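Long-range contacts in putative Transcriptional Regulator (Rhodococcus sp., PDB 2IA2), which probably controls transcription as an IclR-family regulator, with a helix-turn-helix domain likely to bind DNA and a C-terminal GAF-like domain likely to sense an effector: residues Val107-Ser112 and Ile229-Ala234; Ser111-Leu116 and Thr223-Asn228. All blocks are in the same frame, centred on the assembly; numbering follows the deposited sequence.

Past the N-terminal helix-turn-helix region, the chain runs through helix 92-107 and turns into strand 110-117, the first strand of the six-stranded antiparallel sheet. It then passes strands 120-127 and 142-144, three helices, and strands 199-202 and 209-217 before strand 223-232 comes back alongside strand 110-117. Contact 2 (111-116 with 223-228) is the inner closure, with 106 residues between its segments; contact 1 (107-112 with 229-234) encloses it, with 116. The two loops therefore nest without crossing. Ser111 and Ser112 belong to both contacts, whose centres lie about 15 Å apart along one strand pair, joining the first and last strands of the sheet at its middle.

Contact 1 of 2, residues Val107-Ser112 and Ile229-Ala234; sequences VHESSS and ISTPAA
Val107 ends helix 92-107 and sends CG2 loosely to the tip of Ile229, CD1, at 4.4 Å. His108 follows with positive phi (58°), turning the chain out of the helix, and Glu109 then leans over the neighbouring strand. Its CB rests on Ile229 CG2 at 3.7 Å, while the chain, bent at chi2 (-59°), swings the carboxylate across the side chain of Thr231. There Thr231 OG1 donates a weak hydrogen bond of 3.1 Å to Glu109 OE1. The carboxylate is gripped more firmly from outside: Arg131 pairs with OE1, and Arg235 and the hydroxyl of Tyr236 with OE2, so this buried acid is probably ionised. Ser110 makes the direct backbone bond, its O accepting from Ser230 N at 3.0 Å with the donor above the carbonyl plane; Ile229 CA adds a CA-H...O contact to the same oxygen. The return bond, from Ser110 N to Ser230 O, is replaced by a water, accepting from Ser110 N at 2.9 Å and donating to Ser230 O and Glu109 OE1, each at 2.7 Å. Ser111 turns OG to Ser104 of helix 92-107. The short strand segments 110-112 and 229-232 run antiparallel, their N-to-C directions 147° apart, and diverge toward Glu109 and Thr231, the water bridging the gap, at one end of the central strand pair in the GAF-like sheet of the IclR C-terminal domain.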
loop_
_atom_site.group_PDB
_atom_site.type_symbol
_atom_site.label_atom_id
_atom_site.label_comp_id
_atom_site.label_asym_id
_atom_site.label_seq_id
_atom_site.Cartn_x
_atom_site.Cartn_y
_atom_site.Cartn_z
ATOM N N VAL A 107 -5.246 7.236 26.774
ATOM C CA VAL A 107 -5.816 8.433 27.416
ATOM C C VAL A 107 -7.262 8.272 27.906
ATOM O O VAL A 107 -7.796 9.176 28.577
ATOM C CB VAL A 107 -5.702 9.696 26.471
ATOM C CG1 VAL A 107 -4.237 9.890 25.998
ATOM C CG2 VAL A 107 -6.699 9.637 25.262
ATOM N N HIS A 108 -7.876 7.131 27.587
ATOM C CA HIS A 108 -9.234 6.781 28.009
ATOM C C HIS A 108 -10.256 7.797 27.561
ATOM O O HIS A 108 -11.102 8.260 28.373
ATOM C CB HIS A 108 -9.320 6.596 29.544
ATOM C CG HIS A 108 -8.354 5.585 30.055
ATOM N ND1 HIS A 108 -8.423 4.256 29.687
ATOM C CD2 HIS A 108 -7.240 5.717 30.812
ATOM C CE1 HIS A 108 -7.410 3.604 30.232
ATOM N NE2 HIS A 108 -6.677 4.466 30.920
ATOM N N GLU A 109 -10.159 8.157 26.282
ATOM C CA GLU A 109 -11.061 9.133 25.664
ATOM C C GLU A 109 -11.323 8.667 24.231
ATOM O O GLU A 109 -10.469 8.035 23.595
ATOM C CB GLU A 109 -10.477 10.564 25.657
ATOM C CG GLU A 109 -10.129 11.240 27.008
ATOM C CD GLU A 109 -11.324 11.367 27.970
ATOM O OE1 GLU A 109 -12.508 11.340 27.531
ATOM O OE2 GLU A 109 -11.069 11.489 29.184
ATOM N N SER A 110 -12.485 9.039 23.716
ATOM C CA SER A 110 -12.847 8.833 22.308
ATOM C C SER A 110 -11.837 9.491 21.316
ATOM O O SER A 110 -11.436 10.658 21.512
ATOM C CB SER A 110 -14.276 9.405 22.104
ATOM O OG SER A 110 -14.565 9.773 20.746
ATOM N N SER A 111 -11.419 8.732 20.285
ATOM C CA SER A 111 -10.547 9.226 19.192
ATOM C C SER A 111 -11.191 8.817 17.861
ATOM O O SER A 111 -11.809 7.762 17.808
ATOM C CB SER A 111 -9.114 8.701 19.307
ATOM O OG SER A 111 -9.081 7.278 19.207
ATOM N N SER A 112 -11.090 9.674 16.833
ATOM C CA SER A 112 -11.697 9.453 15.547
ATOM C C SER A 112 -10.778 9.913 14.453
ATOM O O SER A 112 -9.841 10.754 14.688
ATOM C CB SER A 112 -12.956 10.300 15.401
ATOM O OG SER A 112 -13.865 10.053 16.475
ATOM N N ILE A 229 -9.183 13.769 19.484
ATOM C CA ILE A 229 -9.666 13.245 20.756
ATOM C C ILE A 229 -10.860 14.147 21.078
ATOM O O ILE A 229 -10.775 15.340 20.897
ATOM C CB ILE A 229 -8.622 13.411 21.882
ATOM C CG1 ILE A 229 -7.377 12.553 21.603
ATOM C CG2 ILE A 229 -9.241 13.057 23.250
ATOM C CD1 ILE A 229 -6.154 12.933 22.429
ATOM N N SER A 230 -11.972 13.581 21.540
ATOM C CA SER A 230 -13.115 14.397 21.922
ATOM C C SER A 230 -13.455 14.090 23.375
ATOM O O SER A 230 -13.413 12.922 23.804
ATOM C CB SER A 230 -14.323 14.081 21.012
ATOM O OG SER A 230 -15.346 15.075 21.141
ATOM N N THR A 231 -13.817 15.127 24.137
ATOM C CA THR A 231 -14.024 14.959 25.593
ATOM C C THR A 231 -14.969 15.988 26.207
ATOM O O THR A 231 -15.022 17.143 25.740
ATOM C CB THR A 231 -12.650 14.939 26.343
ATOM O OG1 THR A 231 -12.843 14.408 27.651
ATOM C CG2 THR A 231 -12.007 16.323 26.417
ATOM N N PRO A 232 -15.745 15.585 27.238
ATOM C CA PRO A 232 -16.509 16.613 27.967
ATOM C C PRO A 232 -15.593 17.679 28.524
ATOM O O PRO A 232 -14.500 17.383 28.987
ATOM C CB PRO A 232 -17.197 15.818 29.118
ATOM C CG PRO A 232 -17.375 14.454 28.490
ATOM C CD PRO A 232 -16.034 14.240 27.769
ATOM N N ALA A 233 -16.027 18.919 28.449
ATOM C CA ALA A 233 -15.260 19.996 29.052
ATOM C C ALA A 233 -14.967 19.711 30.543
ATOM O O ALA A 233 -13.885 20.093 31.059
ATOM C CB ALA A 233 -16.010 21.324 28.870
ATOM N N ALA A 234 -15.881 19.025 31.247
ATOM C CA ALA A 234 -15.705 18.807 32.711
ATOM C C ALA A 234 -14.544 17.877 33.090
ATOM O O ALA A 234 -14.053 17.918 34.226
ATOM C CB ALA A 234 -17.016 18.293 33.321
HETATM O O HOH W 1 -14.004 10.834 25.373
#

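Contact 2 of 2, residues Ser111-Leu116 and Thr223-Asn228; sequences SSVSIL and TVAAVN
Two valines and an alanine interlock on the face of strands 111-116 and 223-228 that helix 92-107 covers. Val113, with CG1 anti to the backbone N (chi1 164°), spreads its two branches along the opposing strand: CG1 reaches Ala225 CB at 4.0 Å, and CG2 meets Val227 CB at the same separation. The single methyl of Ala225 lodges in the notch between Val113 CG1 and Ile115 CG2, the latter also 4.0 Å away, while Ile115 carries its longer branch away from the strand. Leu92 and Leu100 of the helix close over Ala225 and Val227. An alanine in place of Val113 would remove both branches and would probably loosen the fit around Ala225 and Val227 beneath the helix. The backbone is an antiparallel ladder at the centre of the GAF-like sheet of IclR regulators, best closed at Ser114 and Ala226: Ser114 N gives to Ala226 O at 3.0 Å, and Ala226 N to Ser114 O at 2.9 Å, both donors lying in the carbonyl plane. On the opposite face Met150 of helix 149-156 packs on Ser114, Ala226 and Asn228; Ser114 OG is buried there without a polar partner. Asn228 folds back toward Ser112, so that Ser112 N is shared weakly between Asn228 O and OD1, the latter at 3.2 Å, while Asn228 N gives a sound bond to Ser112 O at 2.9 Å. A water joins the same OD1 to Ser112 OG. At the far end Val224 and Ala225 form a classic beta bulge against Ile216, and another water spans Leu116 N and Val224 O.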
loop_
_atom_site.group_PDB
_atom_site.type_symbol
_atom_site.label_atom_id
_atom_site.label_comp_id
_atom_site.label_asym_id
_atom_site.label_seq_id
_atom_site.Cartn_x
_atom_site.Cartn_y
_atom_site.Cartn_z
ATOM N N SER A 111 -11.419 8.732 20.285
ATOM C CA SER A 111 -10.547 9.226 19.192
ATOM C C SER A 111 -11.191 8.817 17.861
ATOM O O SER A 111 -11.809 7.762 17.808
ATOM C CB SER A 111 -9.114 8.701 19.307
ATOM O OG SER A 111 -9.081 7.278 19.207
ATOM N N SER A 112 -11.090 9.674 16.833
ATOM C CA SER A 112 -11.697 9.453 15.547
ATOM C C SER A 112 -10.778 9.913 14.453
ATOM O O SER A 112 -9.841 10.754 14.688
ATOM C CB SER A 112 -12.956 10.300 15.401
ATOM O OG SER A 112 -13.865 10.053 16.475
ATOM N N VAL A 113 -11.094 9.466 13.231
ATOM C CA VAL A 113 -10.428 10.039 12.055
ATOM C C VAL A 113 -11.535 10.479 11.119
ATOM O O VAL A 113 -12.515 9.771 10.958
ATOM C CB VAL A 113 -9.432 9.017 11.391
ATOM C CG1 VAL A 113 -9.034 9.455 9.966
ATOM C CG2 VAL A 113 -8.182 8.854 12.232
ATOM N N SER A 114 -11.369 11.632 10.466
ATOM C CA SER A 114 -12.360 12.057 9.456
ATOM C C SER A 114 -11.678 12.597 8.223
ATOM O O SER A 114 -10.464 12.866 8.213
ATOM C CB SER A 114 -13.300 13.148 10.007
ATOM O OG SER A 114 -12.514 14.283 10.357
ATOM N N ILE A 115 -12.470 12.727 7.160
ATOM C CA ILE A 115 -11.990 13.330 5.937
ATOM C C ILE A 115 -12.977 14.415 5.555
ATOM O O ILE A 115 -14.068 14.458 6.110
ATOM C CB ILE A 115 -11.864 12.263 4.809
ATOM C CG1 ILE A 115 -13.247 11.658 4.505
ATOM C CG2 ILE A 115 -10.788 11.226 5.201
ATOM C CD1 ILE A 115 -13.307 10.827 3.293
ATOM N N LEU A 116 -12.594 15.276 4.618
ATOM C CA LEU A 116 -13.436 16.398 4.220
ATOM C C LEU A 116 -14.303 16.039 3.017
ATOM O O LEU A 116 -13.829 15.424 2.061
ATOM C CB LEU A 116 -12.579 17.626 3.901
ATOM C CG LEU A 116 -13.326 18.950 3.735
ATOM C CD1 LEU A 116 -13.957 19.381 5.050
ATOM C CD2 LEU A 116 -12.396 20.030 3.203
ATOM N N THR A 223 -2.527 17.605 3.535
ATOM C CA THR A 223 -3.499 17.081 4.484
ATOM C C THR A 223 -4.591 16.262 3.815
ATOM O O THR A 223 -5.286 16.746 2.985
ATOM C CB THR A 223 -4.159 18.169 5.315
ATOM O OG1 THR A 223 -3.193 18.888 6.049
ATOM C CG2 THR A 223 -5.124 17.574 6.268
ATOM N N VAL A 224 -4.725 15.017 4.198
ATOM C CA VAL A 224 -5.720 14.139 3.622
ATOM C C VAL A 224 -6.757 13.703 4.652
ATOM O O VAL A 224 -7.836 13.293 4.280
ATOM C CB VAL A 224 -5.063 12.886 2.979
ATOM C CG1 VAL A 224 -4.120 13.347 1.825
ATOM C CG2 VAL A 224 -4.312 12.030 4.037
ATOM N N ALA A 225 -6.461 13.808 5.948
ATOM C CA ALA A 225 -7.440 13.388 6.957
ATOM C C ALA A 225 -7.128 14.159 8.228
ATOM O O ALA A 225 -6.117 14.860 8.266
ATOM C CB ALA A 225 -7.335 11.845 7.198
ATOM N N ALA A 226 -7.977 14.056 9.249
ATOM C CA ALA A 226 -7.627 14.585 10.554
ATOM C C ALA A 226 -7.907 13.523 11.619
ATOM O O ALA A 226 -8.805 12.723 11.447
ATOM C CB ALA A 226 -8.433 15.806 10.838
ATOM N N VAL A 227 -7.183 13.550 12.729
ATOM C CA VAL A 227 -7.445 12.636 13.846
ATOM C C VAL A 227 -7.787 13.522 15.064
ATOM O O VAL A 227 -7.228 14.575 15.193
ATOM C CB VAL A 227 -6.200 11.718 14.104
ATOM C CG1 VAL A 227 -4.888 12.557 14.233
ATOM C CG2 VAL A 227 -6.415 10.805 15.316
ATOM N N ASN A 228 -8.719 13.099 15.918
ATOM C CA ASN A 228 -9.067 13.870 17.095
ATOM C C ASN A 228 -9.101 13.051 18.363
ATOM O O ASN A 228 -8.998 11.819 18.327
ATOM C CB ASN A 228 -10.390 14.676 16.886
ATOM C CG ASN A 228 -11.650 13.931 17.308
ATOM O OD1 ASN A 228 -11.598 12.753 17.657
ATOM N ND2 ASN A 228 -12.809 14.628 17.283
HETATM O O HOH W 2 -13.755 11.394 18.671
HETATM O O HOH W 3 -10.107 15.073 3.292
#